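Local structure of 2',5'-phosphodiesterase 12 (Homo sapiens, 4Z0V) at residues A[114-119]-A[405-410]. The protein belongs to the endonuclease/exonuclease/phosphatase family, with a DNase I-like domain that follows an E-set-type N-terminal domain. Residues are numbered along the deposited sequence; the frame is centred on the assembly and turned at random.
Sequences HLYTKK and QVIPLP
Tyr116 and Pro408 meet tip to tip, the CD-CG edge of the proline ring resting over one face of the phenol. Pro408 CD sits above the ring centre, 3.5 Å from the Tyr116 centroid and only 7° off the ring normal, a CH-pi contact. Pro408 CG extends the overlap toward the hydroxyl end, 3.5 Å from Tyr116 CZ. Tyr116 CG stands anti to its own carbonyl carbon, beside the backbone N (chi1 -70°). Gln405 comes to the edge of the same ring: its OE1 lies in the ring plane, 3.6 Å from Tyr116 CD2, with the amide turned 33° from the phenol. The other arm of that amide fixes its rotation, because Gln405 NE2 donates to Tyr116 O (3.0 Å), lying in the carbonyl plane, and also bonds to Asp436 on the adjacent strand 433-439. Beside these contacts, Ile407 CG1 touches both Tyr116 CB (3.7 Å) and Thr117 CG2 (3.6 Å), the threonine crossing the isoleucine at about a right angle. Thr117 turns its hydroxyl to Gly172 O, leaving the methyl for Ile407. A short 3-10 turn after helix 110-113, held by Thr117 N to His114 O, is thereby packed against the end of edge strand 401-406 in a six-stranded mixed sheet, one layer of the DNase I-like fold.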
# COMPACT_ATOMS: atom_id res chain seq x y z
N HIS A 114 2.49 11.14 11.99
CA HIS A 114 1.87 12.20 11.21
C HIS A 114 2.47 13.58 11.50
O HIS A 114 2.36 14.46 10.65
CB HIS A 114 0.36 12.22 11.44
CG HIS A 114 -0.35 11.12 10.70
ND1 HIS A 114 -1.64 10.78 11.03
CD2 HIS A 114 0.06 10.35 9.67
CE1 HIS A 114 -1.98 9.81 10.19
NE2 HIS A 114 -0.97 9.50 9.37
N LEU A 115 3.24 13.72 12.60
CA LEU A 115 3.97 14.97 12.85
C LEU A 115 5.09 15.17 11.83
O LEU A 115 5.60 16.29 11.69
CB LEU A 115 4.58 14.99 14.27
CG LEU A 115 3.58 14.86 15.44
CD1 LEU A 115 4.31 14.97 16.77
CD2 LEU A 115 2.46 15.91 15.35
N TYR A 116 5.53 14.09 11.16
CA TYR A 116 6.60 14.11 10.14
C TYR A 116 6.04 14.29 8.72
O TYR A 116 6.81 14.33 7.76
CB TYR A 116 7.40 12.80 10.19
CG TYR A 116 8.24 12.66 11.43
CD1 TYR A 116 7.67 12.28 12.65
CD2 TYR A 116 9.60 12.96 11.42
CE1 TYR A 116 8.43 12.21 13.81
CE2 TYR A 116 10.38 12.86 12.57
CZ TYR A 116 9.78 12.53 13.77
OH TYR A 116 10.55 12.41 14.91
N THR A 117 4.70 14.32 8.59
CA THR A 117 4.03 14.37 7.27
C THR A 117 2.88 15.35 7.30
O THR A 117 1.80 15.08 6.79
CB THR A 117 3.52 12.94 6.91
OG1 THR A 117 2.49 12.55 7.83
CG2 THR A 117 4.62 11.88 6.90
N LYS A 118 3.14 16.53 7.89
CA LYS A 118 2.16 17.59 8.11
C LYS A 118 1.55 18.13 6.81
O LYS A 118 0.39 18.52 6.79
CB LYS A 118 2.84 18.75 8.89
CG LYS A 118 3.32 18.32 10.30
CD LYS A 118 3.99 19.47 11.09
CE LYS A 118 4.29 19.07 12.52
NZ LYS A 118 4.92 20.18 13.28
N LYS A 119 2.30 18.11 5.72
CA LYS A 119 1.78 18.69 4.48
C LYS A 119 2.25 17.93 3.27
O LYS A 119 3.25 17.20 3.35
CB LYS A 119 2.28 20.15 4.38
N GLN A 405 14.29 12.39 4.31
CA GLN A 405 14.01 12.02 5.70
C GLN A 405 13.31 10.68 5.74
O GLN A 405 12.68 10.27 4.76
CB GLN A 405 13.19 13.09 6.47
CG GLN A 405 11.77 13.29 5.98
CD GLN A 405 10.79 13.72 7.06
OE1 GLN A 405 11.09 13.78 8.27
NE2 GLN A 405 9.56 14.00 6.63
N VAL A 406 13.44 9.99 6.88
CA VAL A 406 12.79 8.72 7.19
C VAL A 406 11.78 9.05 8.26
O VAL A 406 12.16 9.63 9.29
CB VAL A 406 13.78 7.60 7.64
CG1 VAL A 406 13.03 6.33 8.06
CG2 VAL A 406 14.78 7.29 6.53
N ILE A 407 10.50 8.70 8.03
CA ILE A 407 9.46 8.90 9.04
C ILE A 407 9.66 7.75 10.04
O ILE A 407 9.59 6.58 9.64
CB ILE A 407 8.04 8.94 8.40
CG1 ILE A 407 7.79 10.21 7.55
CG2 ILE A 407 6.97 8.83 9.50
CD1 ILE A 407 8.61 10.46 6.25
N PRO A 408 10.01 8.05 11.30
CA PRO A 408 10.34 6.97 12.24
C PRO A 408 9.21 5.99 12.46
O PRO A 408 8.04 6.38 12.50
CB PRO A 408 10.65 7.70 13.56
CG PRO A 408 10.04 9.03 13.42
CD PRO A 408 10.13 9.37 11.95
N LEU A 409 9.58 4.73 12.65
CA LEU A 409 8.62 3.68 12.96
C LEU A 409 8.09 3.90 14.37
O LEU A 409 8.77 4.57 15.17
CB LEU A 409 9.29 2.30 12.82
CG LEU A 409 9.27 1.75 11.37
CD1 LEU A 409 10.28 2.49 10.48
CD2 LEU A 409 9.59 0.29 11.36
N PRO A 410 6.89 3.38 14.71
CA PRO A 410 6.41 3.53 16.10
C PRO A 410 7.43 2.97 17.09
O PRO A 410 8.22 2.07 16.73
CB PRO A 410 5.14 2.66 16.14
CG PRO A 410 4.68 2.58 14.73
CD PRO A 410 5.96 2.56 13.91